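Local structure of 23S rRNA (guanine(2535)-N(1))-methyltransferase (Streptomyces viridochromogenes, 1O9G) at residues A[213-218]-A[232-237]; A[75-80]-A[143-148]; A[107-112]-A[126-131]; A[196-201]-A[243-248]. The protein methylates N1 of a guanine in 23S ribosomal RNA with S-adenosyl-L-methionine as donor, and so confers resistance to the orthosomycin antibiotic avilamycin. The protein carries 3 engineered substitutions. All blocks are in the same frame, centred on the assembly; numbering follows the deposited sequence.

Interaction 1: A[213-218]-A[232-237]; sequences TDRSRK and IGTRSA
Arg215 reaches Thr234 and Arg235 with a side chain bent at chi2 and chi3. CG stands anti to the backbone N (chi1 -171°), and CB and CG pass near the carbonyl O of Thr234. CD comes 3.4 Å from both O and CG2 of Thr234. Beyond the bends, CZ of Arg215 lies near CZ of Arg235. NH1 of Arg215 lies over one face of the Arg235 guanidinium, 3.2 Å from NH2 of Arg235. NH2 of Arg215 is 3.4 Å from NH1 of Arg235. The two planes are 63° apart. These donors on like charges are close but not hydrogen-bonded. Strand 209-214 pairs antiparallel with strand 235-241, the one strand that runs against the parallel strands of the Rossmann-like sheet. Asp214 and Ser236 form the hydrogen-bonded pair, with N to O distances of 3.1 Å both ways. The O of Ser236 also accepts from OG1 of Thr213 at 2.8 Å, a donor that sits above the carbonyl plane. OG of Ser216 and OG of Ser236 are hydrogen-bonded at 3.1 Å. OD2 of Asp214 accepts from Val188 N, outside the segments. A type II' turn spans Ile232 to Arg235, and NH1 of Arg217 bonds weakly to O of Gly233.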
loop_
_atom_site.group_PDB
_atom_site.type_symbol
_atom_site.label_atom_id
_atom_site.label_comp_id
_atom_site.label_asym_id
_atom_site.label_seq_id
_atom_site.Cartn_x
_atom_site.Cartn_y
_atom_site.Cartn_z
ATOM N N THR A 213 4.784 5.404 6.690
ATOM C CA THR A 213 5.556 4.548 7.571
ATOM C C THR A 213 7.020 4.506 7.122
ATOM O O THR A 213 7.341 4.715 5.948
ATOM C CB THR A 213 4.883 3.155 7.672
ATOM O OG1 THR A 213 5.632 2.306 8.533
ATOM C CG2 THR A 213 4.811 2.445 6.332
ATOM N N ASP A 214 7.908 4.283 8.081
ATOM C CA ASP A 214 9.367 4.356 7.886
ATOM C C ASP A 214 10.024 3.467 8.930
ATOM O O ASP A 214 9.402 3.094 9.918
ATOM C CB ASP A 214 9.823 5.806 8.103
ATOM C CG ASP A 214 11.093 6.189 7.345
ATOM O OD1 ASP A 214 11.903 5.321 6.936
ATOM O OD2 ASP A 214 11.370 7.389 7.137
ATOM N N ARG A 215 11.292 3.151 8.707
ATOM C CA ARG A 215 12.134 2.550 9.723
ATOM C C ARG A 215 12.654 3.681 10.595
ATOM O O ARG A 215 13.723 4.250 10.348
ATOM C CB ARG A 215 13.290 1.797 9.072
ATOM C CG ARG A 215 14.108 0.955 10.030
ATOM C CD ARG A 215 13.547 -0.445 10.230
ATOM N NE ARG A 215 13.474 -1.215 8.983
ATOM C CZ ARG A 215 12.612 -2.206 8.743
ATOM N NH1 ARG A 215 11.720 -2.574 9.663
ATOM N NH2 ARG A 215 12.646 -2.846 7.576
ATOM N N SER A 216 11.870 4.034 11.601
ATOM C CA SER A 216 12.286 5.048 12.555
ATOM C C SER A 216 11.482 4.964 13.837
ATOM O O SER A 216 10.562 4.171 13.957
ATOM C CB SER A 216 12.159 6.436 11.959
ATOM O OG SER A 216 10.821 6.838 11.993
ATOM N N ARG A 217 11.870 5.773 14.812
ATOM C CA ARG A 217 11.183 5.795 16.095
ATOM C C ARG A 217 9.995 6.752 16.036
ATOM O O ARG A 217 9.000 6.549 16.731
ATOM C CB ARG A 217 12.149 6.186 17.225
ATOM C CG ARG A 217 13.494 5.431 17.248
ATOM C CD ARG A 217 13.465 3.967 16.787
ATOM N NE ARG A 217 12.980 3.055 17.830
ATOM C CZ ARG A 217 12.134 2.038 17.637
ATOM N NH1 ARG A 217 11.634 1.768 16.433
ATOM N NH2 ARG A 217 11.778 1.277 18.667
ATOM N N LYS A 218 10.106 7.778 15.198
ATOM C CA LYS A 218 9.132 8.863 15.127
ATOM C C LYS A 218 9.339 9.654 13.828
ATOM O O LYS A 218 10.411 10.213 13.600
ATOM C CB LYS A 218 9.278 9.787 16.342
ATOM C CG LYS A 218 8.128 10.772 16.507
ATOM C CD LYS A 218 8.068 11.390 17.898
ATOM C CE LYS A 218 7.564 10.397 18.969
ATOM N NZ LYS A 218 6.323 9.656 18.569
ATOM N N ILE A 232 5.704 -0.143 15.998
ATOM C CA ILE A 232 5.668 -1.595 16.098
ATOM C C ILE A 232 6.983 -2.120 15.564
ATOM O O ILE A 232 7.341 -1.848 14.428
ATOM C CB ILE A 232 4.494 -2.173 15.271
ATOM C CG1 ILE A 232 3.146 -1.603 15.753
ATOM C CG2 ILE A 232 4.498 -3.699 15.306
ATOM C CD1 ILE A 232 2.668 -2.147 17.060
ATOM N N GLY A 233 7.701 -2.869 16.391
ATOM C CA GLY A 233 9.019 -3.359 16.031
ATOM C C GLY A 233 9.964 -2.203 15.724
ATOM O O GLY A 233 10.016 -1.184 16.482
ATOM N N THR A 234 10.663 -2.331 14.583
ATOM C CA THR A 234 11.594 -1.300 14.122
ATOM C C THR A 234 10.917 -0.212 13.255
ATOM O O THR A 234 11.596 0.673 12.730
ATOM C CB THR A 234 12.754 -1.959 13.332
ATOM O OG1 THR A 234 13.050 -3.256 13.870
ATOM C CG2 THR A 234 14.059 -1.198 13.522
ATOM N N ARG A 235 9.594 -0.271 13.114
ATOM C CA ARG A 235 8.867 0.639 12.231
ATOM C C ARG A 235 7.952 1.600 13.012
ATOM O O ARG A 235 7.437 1.255 14.054
ATOM C CB ARG A 235 8.008 -0.158 11.257
ATOM C CG ARG A 235 8.742 -0.695 10.015
ATOM C CD ARG A 235 7.773 -1.225 8.959
ATOM N NE ARG A 235 8.419 -1.870 7.805
ATOM C CZ ARG A 235 8.899 -3.099 7.821
ATOM N NH1 ARG A 235 9.456 -3.621 6.729
ATOM N NH2 ARG A 235 8.838 -3.829 8.932
ATOM N N SER A 236 7.792 2.823 12.514
ATOM C CA SER A 236 6.763 3.713 13.006
ATOM C C SER A 236 5.878 4.171 11.847
ATOM O O SER A 236 6.228 4.033 10.685
ATOM C CB SER A 236 7.354 4.917 13.735
ATOM O OG SER A 236 8.080 5.740 12.851
ATOM N N ALA A 237 4.715 4.685 12.189
ATOM C CA ALA A 237 3.820 5.302 11.234
ATOM C C ALA A 237 3.248 6.568 11.828
ATOM O O ALA A 237 3.192 6.718 13.041
ATOM C CB ALA A 237 2.725 4.345 10.849
HETATM O O HOH W 1 9.091 2.541 16.351
HETATM O O HOH W 2 13.900 1.924 14.267
#

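Interaction 2: A[75-80]-A[143-148]; sequences RSLRQV and GALPCA
Leu145 lies against Leu77 and Val80 where two neighbouring parallel strands, 77-84 and 147-151, begin. The second is the outermost strand on this side of the Rossmann-like sheet. CG of Leu145 is anti to its backbone N (chi1 179°). CD2 meets CG1 of Val80 at 3.8 Å, and these two side chains cross at about a right angle. CD2 also meets CD1 of Leu77. CD1 of Leu145 meets CB of Leu77 at 3.9 Å, with the leucines set obliquely. CD1 also lies by the backbone of Arg78 and Gln79. Leu77 in turn packs on Val53 and Leu55 of the next strand, so the apolar layer runs on inward. CD of Pro146 lies 3.5 Å from O of Arg78. The side chain of Gln79 leads away, and its amide is held by Ser167. Val80 and Cys147 form a parallel bridge, and the pairing continues from Ala148 to Ala82. Val80 N donates to O of Pro146 at 3.0 Å, and Ala148 N donates to O of Val80 at 3.2 Å. Val80 and Cys147 point to the same face of the sheet, where CG2 of Val80 touches CB of Cys147 at 3.6 Å.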
loop_
_atom_site.group_PDB
_atom_site.type_symbol
_atom_site.label_atom_id
_atom_site.label_comp_id
_atom_site.label_asym_id
_atom_site.label_seq_id
_atom_site.Cartn_x
_atom_site.Cartn_y
_atom_site.Cartn_z
ATOM N N ARG A 75 -13.488 -5.663 0.518
ATOM C CA ARG A 75 -14.850 -5.252 0.830
ATOM C C ARG A 75 -14.960 -3.749 1.178
ATOM O O ARG A 75 -16.044 -3.164 1.075
ATOM C CB ARG A 75 -15.410 -6.088 1.983
ATOM C CG ARG A 75 -14.684 -5.848 3.301
ATOM C CD ARG A 75 -15.444 -6.246 4.521
ATOM N NE ARG A 75 -16.095 -7.537 4.336
ATOM C CZ ARG A 75 -15.462 -8.709 4.297
ATOM N NH1 ARG A 75 -14.136 -8.786 4.434
ATOM N NH2 ARG A 75 -16.168 -9.817 4.116
ATOM N N SER A 76 -13.873 -3.168 1.668
ATOM C CA SER A 76 -13.851 -1.762 2.072
ATOM C C SER A 76 -13.384 -0.816 0.970
ATOM O O SER A 76 -13.312 0.396 1.203
ATOM C CB SER A 76 -12.934 -1.576 3.276
ATOM O OG SER A 76 -13.337 -2.383 4.362
ATOM N N LEU A 77 -13.085 -1.331 -0.209
ATOM C CA LEU A 77 -12.415 -0.556 -1.245
ATOM C C LEU A 77 -13.240 -0.401 -2.513
ATOM O O LEU A 77 -13.862 -1.365 -2.970
ATOM C CB LEU A 77 -11.083 -1.191 -1.593
ATOM C CG LEU A 77 -9.991 -1.149 -0.532
ATOM C CD1 LEU A 77 -8.862 -2.114 -0.897
ATOM C CD2 LEU A 77 -9.490 0.236 -0.339
ATOM N N ARG A 78 -13.241 0.816 -3.051
ATOM C CA ARG A 78 -13.821 1.164 -4.346
ATOM C C ARG A 78 -12.794 0.890 -5.452
ATOM O O ARG A 78 -13.139 0.426 -6.523
ATOM C CB ARG A 78 -14.190 2.671 -4.362
ATOM C CG ARG A 78 -14.681 3.180 -5.707
ATOM C CD ARG A 78 -15.087 4.629 -5.723
ATOM N NE ARG A 78 -16.323 4.844 -4.979
ATOM C CZ ARG A 78 -17.549 4.541 -5.425
ATOM N NH1 ARG A 78 -17.731 3.987 -6.630
ATOM N NH2 ARG A 78 -18.608 4.790 -4.658
ATOM N N GLN A 79 -11.547 1.284 -5.220
ATOM C CA GLN A 79 -10.493 1.249 -6.234
ATOM C C GLN A 79 -9.173 1.544 -5.549
ATOM O O GLN A 79 -9.158 2.171 -4.477
ATOM C CB GLN A 79 -10.710 2.279 -7.335
ATOM C CG GLN A 79 -10.573 3.662 -6.851
ATOM C CD GLN A 79 -10.811 4.713 -7.899
ATOM O OE1 GLN A 79 -10.014 4.846 -8.839
ATOM N NE2 GLN A 79 -11.891 5.493 -7.731
ATOM N N VAL A 80 -8.092 1.129 -6.173
ATOM C CA VAL A 80 -6.761 1.486 -5.737
ATOM C C VAL A 80 -6.000 2.149 -6.883
ATOM O O VAL A 80 -6.228 1.887 -8.062
ATOM C CB VAL A 80 -5.980 0.262 -5.172
ATOM C CG1 VAL A 80 -6.695 -0.323 -3.986
ATOM C CG2 VAL A 80 -5.784 -0.811 -6.193
ATOM N N GLY A 143 -15.529 -8.987 -6.317
ATOM C CA GLY A 143 -14.985 -9.208 -7.645
ATOM C C GLY A 143 -13.747 -8.345 -7.894
ATOM O O GLY A 143 -13.142 -7.816 -6.957
ATOM N N ALA A 144 -13.393 -8.178 -9.160
ATOM C CA ALA A 144 -12.196 -7.446 -9.516
ATOM C C ALA A 144 -12.210 -6.063 -8.857
ATOM O O ALA A 144 -13.233 -5.387 -8.838
ATOM C CB ALA A 144 -12.053 -7.293 -11.006
ATOM N N LEU A 145 -11.053 -5.658 -8.362
ATOM C CA LEU A 145 -10.875 -4.379 -7.747
ATOM C C LEU A 145 -10.265 -3.415 -8.766
ATOM O O LEU A 145 -9.111 -3.611 -9.185
ATOM C CB LEU A 145 -9.957 -4.493 -6.539
ATOM C CG LEU A 145 -9.679 -3.188 -5.803
ATOM C CD1 LEU A 145 -10.914 -2.491 -5.312
ATOM C CD2 LEU A 145 -8.720 -3.453 -4.630
ATOM N N PRO A 146 -11.006 -2.380 -9.188
ATOM C CA PRO A 146 -10.461 -1.418 -10.142
ATOM C C PRO A 146 -9.138 -0.836 -9.626
ATOM O O PRO A 146 -9.005 -0.532 -8.453
ATOM C CB PRO A 146 -11.552 -0.364 -10.245
ATOM C CG PRO A 146 -12.804 -1.086 -9.956
ATOM C CD PRO A 146 -12.412 -2.067 -8.871
ATOM N N CYS A 147 -8.162 -0.779 -10.521
ATOM C CA CYS A 147 -6.824 -0.328 -10.179
ATOM C C CYS A 147 -6.203 0.391 -11.371
ATOM O O CYS A 147 -6.525 0.129 -12.521
ATOM C CB CYS A 147 -5.943 -1.489 -9.704
ATOM S SG CYS A 147 -5.638 -2.754 -10.944
ATOM N N ALA A 148 -5.310 1.303 -11.066
ATOM C CA ALA A 148 -4.591 2.063 -12.077
ATOM C C ALA A 148 -3.157 2.203 -11.534
ATOM O O ALA A 148 -2.910 2.261 -10.327
ATOM C CB ALA A 148 -5.214 3.374 -12.235
#

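Interaction 3: A[107-112]-A[126-131]; sequences ARELER and EAAQAA
An antiparallel helix pair, 102-119 and 122-140, forms this contact, with Glu109 and Arg112 set against three alanines. The short segments approach to 8.2 Å between axes, at 164° between their directions. Small residues allow the close spacing. CB of Ala131 rests on CB of Glu109 at 3.8 Å. CB of Ala128 sits 3.9 Å from CB of Arg112. CB of Ala127 touches CG, CD and NE of Arg112, and is nearest to NE at 3.6 Å. The two helices are joined by a short connection, so they make a helical hairpin that comes, in sequence, after helix 87-98 and before strand 147-151. No direct hydrogen bond crosses between the segments. CG of Glu109 is anti to the backbone N (chi1 -178°) and passes 3.4 Å from O of Ala128. The carboxylate then meets Arg113 and Arg135 in salt bridges. A water donates to OE1 of Glu109 at 2.7 Å and, weakly, to O of Ala131. The guanidinium of Arg112 turns to Gln115 and to O of Val20. NE of Arg112 is over the centre of the Arg108 guanidinium, 3.8 Å above its plane, and NH1 of Arg108 is over that of Arg112. A salt bridge from NH1 of Arg108 to OE1 of Glu111, 2.8 Å, gives Arg108 an acidic partner, which may offset part of the repulsion between the two guanidiniums.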
loop_
_atom_site.group_PDB
_atom_site.type_symbol
_atom_site.label_atom_id
_atom_site.label_comp_id
_atom_site.label_asym_id
_atom_site.label_seq_id
_atom_site.Cartn_x
_atom_site.Cartn_y
_atom_site.Cartn_z
ATOM N N ALA A 107 -4.390 -16.707 -13.727
ATOM C CA ALA A 107 -3.145 -16.779 -14.484
ATOM C C ALA A 107 -1.970 -17.151 -13.574
ATOM O O ALA A 107 -1.153 -17.986 -13.923
ATOM C CB ALA A 107 -2.865 -15.487 -15.211
ATOM N N ARG A 108 -1.899 -16.566 -12.392
ATOM C CA ARG A 108 -0.849 -16.887 -11.444
ATOM C C ARG A 108 -0.951 -18.312 -10.943
ATOM O O ARG A 108 0.079 -18.996 -10.794
ATOM C CB ARG A 108 -0.861 -15.858 -10.301
ATOM C CG ARG A 108 0.227 -16.007 -9.257
ATOM C CD ARG A 108 1.621 -15.980 -9.766
ATOM N NE ARG A 108 2.559 -15.630 -8.706
ATOM C CZ ARG A 108 3.873 -15.717 -8.787
ATOM N NH1 ARG A 108 4.468 -16.185 -9.865
ATOM N NH2 ARG A 108 4.595 -15.327 -7.758
ATOM N N GLU A 109 -2.161 -18.749 -10.655
ATOM C CA GLU A 109 -2.396 -20.127 -10.206
ATOM C C GLU A 109 -1.908 -21.091 -11.289
ATOM O O GLU A 109 -1.261 -22.094 -10.978
ATOM C CB GLU A 109 -3.882 -20.402 -9.922
ATOM C CG GLU A 109 -4.170 -21.801 -9.419
ATOM C CD GLU A 109 -5.646 -22.091 -9.208
ATOM O OE1 GLU A 109 -6.451 -21.148 -9.264
ATOM O OE2 GLU A 109 -5.974 -23.278 -8.998
ATOM N N LEU A 110 -2.216 -20.795 -12.543
ATOM C CA LEU A 110 -1.844 -21.664 -13.656
ATOM C C LEU A 110 -0.332 -21.707 -13.764
ATOM O O LEU A 110 0.237 -22.772 -13.983
ATOM C CB LEU A 110 -2.473 -21.214 -14.969
ATOM C CG LEU A 110 -2.152 -21.973 -16.240
ATOM C CD1 LEU A 110 -2.501 -23.450 -16.104
ATOM C CD2 LEU A 110 -2.928 -21.318 -17.373
ATOM N N GLU A 111 0.330 -20.565 -13.644
ATOM C CA GLU A 111 1.786 -20.506 -13.689
ATOM C C GLU A 111 2.405 -21.420 -12.634
ATOM O O GLU A 111 3.340 -22.167 -12.916
ATOM C CB GLU A 111 2.305 -19.076 -13.490
ATOM C CG GLU A 111 3.819 -18.968 -13.440
ATOM C CD GLU A 111 4.342 -17.540 -13.304
ATOM O OE1 GLU A 111 3.778 -16.745 -12.515
ATOM O OE2 GLU A 111 5.323 -17.208 -13.992
ATOM N N ARG A 112 1.886 -21.336 -11.411
ATOM C CA ARG A 112 2.361 -22.148 -10.296
ATOM C C ARG A 112 2.115 -23.640 -10.550
ATOM O O ARG A 112 2.970 -24.474 -10.245
ATOM C CB ARG A 112 1.713 -21.725 -8.983
ATOM C CG ARG A 112 2.205 -20.397 -8.453
ATOM C CD ARG A 112 3.697 -20.335 -8.329
ATOM N NE ARG A 112 4.196 -19.308 -7.431
ATOM C CZ ARG A 112 5.468 -18.938 -7.380
ATOM N NH1 ARG A 112 6.349 -19.431 -8.234
ATOM N NH2 ARG A 112 5.866 -18.048 -6.489
ATOM N N GLU A 126 1.568 -25.463 -3.006
ATOM C CA GLU A 126 1.172 -24.625 -1.870
ATOM C C GLU A 126 0.784 -23.236 -2.415
ATOM O O GLU A 126 -0.245 -22.678 -2.023
ATOM C CB GLU A 126 2.289 -24.517 -0.820
ATOM C CG GLU A 126 2.524 -25.778 0.029
ATOM C CD GLU A 126 3.675 -25.643 1.042
ATOM O OE1 GLU A 126 4.857 -25.528 0.636
ATOM O OE2 GLU A 126 3.416 -25.659 2.250
ATOM N N ALA A 127 1.549 -22.719 -3.370
ATOM C CA ALA A 127 1.274 -21.413 -3.932
ATOM C C ALA A 127 0.043 -21.436 -4.841
ATOM O O ALA A 127 -0.734 -20.490 -4.857
ATOM C CB ALA A 127 2.474 -20.885 -4.689
ATOM N N ALA A 128 -0.125 -22.485 -5.641
ATOM C CA ALA A 128 -1.290 -22.580 -6.521
ATOM C C ALA A 128 -2.567 -22.578 -5.698
ATOM O O ALA A 128 -3.487 -21.865 -6.049
ATOM C CB ALA A 128 -1.210 -23.810 -7.406
ATOM N N GLN A 129 -2.621 -23.344 -4.608
ATOM C CA GLN A 129 -3.797 -23.379 -3.738
ATOM C C GLN A 129 -4.037 -22.031 -3.048
ATOM O O GLN A 129 -5.183 -21.639 -2.860
ATOM C CB GLN A 129 -3.719 -24.541 -2.722
ATOM C CG GLN A 129 -2.643 -24.487 -1.583
ATOM C CD GLN A 129 -2.584 -25.755 -0.725
ATOM O OE1 GLN A 129 -1.741 -26.626 -0.957
ATOM N NE2 GLN A 129 -3.476 -25.865 0.265
ATOM N N ALA A 130 -2.974 -21.331 -2.674
ATOM C CA ALA A 130 -3.111 -19.997 -2.090
ATOM C C ALA A 130 -3.764 -19.049 -3.113
ATOM O O ALA A 130 -4.621 -18.234 -2.773
ATOM C CB ALA A 130 -1.762 -19.459 -1.619
ATOM N N ALA A 131 -3.371 -19.158 -4.375
ATOM C CA ALA A 131 -3.932 -18.286 -5.426
ATOM C C ALA A 131 -5.406 -18.593 -5.632
ATOM O O ALA A 131 -6.190 -17.674 -5.834
ATOM C CB ALA A 131 -3.174 -18.450 -6.731
HETATM O O HOH W 3 -6.754 -18.521 -8.857
#

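Interaction 4: A[196-201]-A[243-248]; sequences LLRSLA and ADVLEA
Val245 and Ala201 carry the apolar packing between helix 190-203 and helix 242-247. CG1 of Val245 is anti to its backbone N (chi1 173°) and meets CB of Ala201 at 3.6 Å. CB of Val245 lies almost as near to the same methyl. On the next residue, Leu246, CD2 comes 4.0 Å from CB of Ala201, so two side chains of one helix share a single alanine methyl. Leu197 adds a looser touch, with its CB 4.2 Å from CG1 of Val245. CG of Arg198 also reaches CG1 of Val245. These two side chains cross at about a right angle, while the guanidinium leads away. A second kind of contact is between side chain and backbone. CG1 of Val245 lies 3.6 Å from O of Leu197 and 3.8 Å from CA of Arg198. The helix segments cross at -115°, with axes 8.8 Å apart. Leu197 packs on Ile210 and Val240 of the Rossmann-like sheet, and Val245 also reaches Val240, so both helices meet there. The C-terminal helix also has a backbone hydrogen bond between Ala243 and Ala206. Between these segments the contact is van der Waals packing, mostly of methyl groups, and has no directional bond.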
loop_
_atom_site.group_PDB
_atom_site.type_symbol
_atom_site.label_atom_id
_atom_site.label_comp_id
_atom_site.label_asym_id
_atom_site.label_seq_id
_atom_site.Cartn_x
_atom_site.Cartn_y
_atom_site.Cartn_z
ATOM N N LEU A 196 6.591 16.069 0.814
ATOM C CA LEU A 196 5.742 14.988 0.350
ATOM C C LEU A 196 4.315 15.240 0.806
ATOM O O LEU A 196 3.377 15.162 0.009
ATOM C CB LEU A 196 6.261 13.647 0.860
ATOM C CG LEU A 196 5.367 12.417 0.672
ATOM C CD1 LEU A 196 4.937 12.319 -0.737
ATOM C CD2 LEU A 196 6.134 11.184 1.096
ATOM N N LEU A 197 4.132 15.541 2.079
ATOM C CA LEU A 197 2.787 15.790 2.585
ATOM C C LEU A 197 2.105 16.978 1.926
ATOM O O LEU A 197 0.935 16.899 1.579
ATOM C CB LEU A 197 2.780 15.967 4.088
ATOM C CG LEU A 197 3.213 14.787 4.937
ATOM C CD1 LEU A 197 3.256 15.251 6.382
ATOM C CD2 LEU A 197 2.344 13.578 4.776
ATOM N N ARG A 198 2.835 18.069 1.707
ATOM C CA ARG A 198 2.245 19.236 1.066
ATOM C C ARG A 198 1.855 18.946 -0.371
ATOM O O ARG A 198 0.813 19.381 -0.826
ATOM C CB ARG A 198 3.191 20.427 1.104
ATOM C CG ARG A 198 3.343 21.060 2.481
ATOM C CD ARG A 198 3.999 22.415 2.438
ATOM N NE ARG A 198 5.097 22.380 1.480
ATOM C CZ ARG A 198 6.370 22.114 1.767
ATOM N NH1 ARG A 198 6.775 21.906 3.025
ATOM N NH2 ARG A 198 7.259 22.089 0.773
ATOM N N SER A 199 2.690 18.209 -1.085
ATOM C CA SER A 199 2.369 17.854 -2.454
ATOM C C SER A 199 1.081 17.036 -2.518
ATOM O O SER A 199 0.172 17.341 -3.275
ATOM C CB SER A 199 3.531 17.082 -3.078
ATOM O OG SER A 199 3.307 16.864 -4.443
ATOM N N LEU A 200 1.010 15.997 -1.705
ATOM C CA LEU A 200 -0.164 15.141 -1.665
ATOM C C LEU A 200 -1.411 15.934 -1.294
ATOM O O LEU A 200 -2.446 15.760 -1.910
ATOM C CB LEU A 200 0.042 13.990 -0.683
ATOM C CG LEU A 200 1.046 12.923 -1.123
ATOM C CD1 LEU A 200 1.320 11.927 -0.004
ATOM C CD2 LEU A 200 0.557 12.237 -2.375
ATOM N N ALA A 201 -1.327 16.769 -0.264
ATOM C CA ALA A 201 -2.512 17.451 0.239
ATOM C C ALA A 201 -3.079 18.402 -0.814
ATOM O O ALA A 201 -4.277 18.657 -0.829
ATOM C CB ALA A 201 -2.201 18.182 1.541
ATOM N N ALA A 243 -6.525 18.356 5.014
ATOM C CA ALA A 243 -6.899 19.742 5.371
ATOM C C ALA A 243 -5.912 20.340 6.347
ATOM O O ALA A 243 -5.608 21.539 6.269
ATOM C CB ALA A 243 -8.288 19.793 5.947
ATOM N N ASP A 244 -5.434 19.543 7.295
ATOM C CA ASP A 244 -4.471 20.024 8.286
ATOM C C ASP A 244 -3.128 20.334 7.669
ATOM O O ASP A 244 -2.470 21.299 8.067
ATOM C CB ASP A 244 -4.281 19.019 9.432
ATOM C CG ASP A 244 -5.529 18.828 10.282
ATOM O OD1 ASP A 244 -6.412 19.716 10.320
ATOM O OD2 ASP A 244 -5.688 17.831 11.003
ATOM N N VAL A 245 -2.700 19.543 6.696
ATOM C CA VAL A 245 -1.448 19.817 6.019
ATOM C C VAL A 245 -1.532 21.194 5.339
ATOM O O VAL A 245 -0.618 22.006 5.439
ATOM C CB VAL A 245 -1.104 18.760 4.989
ATOM C CG1 VAL A 245 0.108 19.163 4.191
ATOM C CG2 VAL A 245 -0.871 17.403 5.657
ATOM N N LEU A 246 -2.640 21.474 4.665
ATOM C CA LEU A 246 -2.807 22.761 3.976
ATOM C C LEU A 246 -2.801 23.929 4.940
ATOM O O LEU A 246 -2.280 24.990 4.624
ATOM C CB LEU A 246 -4.091 22.793 3.149
ATOM C CG LEU A 246 -4.052 21.889 1.913
ATOM C CD1 LEU A 246 -5.307 22.109 1.082
ATOM C CD2 LEU A 246 -2.803 22.157 1.082
ATOM N N GLU A 247 -3.363 23.727 6.126
ATOM C CA GLU A 247 -3.465 24.801 7.098
ATOM C C GLU A 247 -2.104 25.176 7.666
ATOM O O GLU A 247 -1.943 26.267 8.156
ATOM C CB GLU A 247 -4.448 24.443 8.217
ATOM C CG GLU A 247 -5.918 24.589 7.835
ATOM C CD GLU A 247 -6.328 25.998 7.419
ATOM O OE1 GLU A 247 -5.742 26.993 7.909
ATOM O OE2 GLU A 247 -7.264 26.118 6.591
ATOM N N ALA A 248 -1.130 24.271 7.602
ATOM C CA ALA A 248 0.214 24.544 8.124
ATOM C C ALA A 248 1.024 25.548 7.291
ATOM O O ALA A 248 1.998 26.123 7.778
ATOM C CB ALA A 248 0.980 23.254 8.286
#

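Overall arrangement
Interactions 1 and 2 hold strands of the same sheet, on opposite sides of the chain's centre, with centres 28 Å apart. Both use backbone hydrogen bonds, but interaction 1 is antiparallel with hydroxyl bonds and arginines, and interaction 2 is parallel with leucine and valine packing. Both are partly buried. Interactions 3 and 4 are buried helix contacts without direct hydrogen bonds between their segments. Interaction 3 ends in charged groups, whereas interaction 4 is nearly all apolar. Along the chain, 3 is nested inside 2, and 1 inside 4. Helix 190-203 leads to strand 209-214, and strand 235-241 to helix 242-247, so the elements of interaction 4 flank those of interaction 1 in the chain.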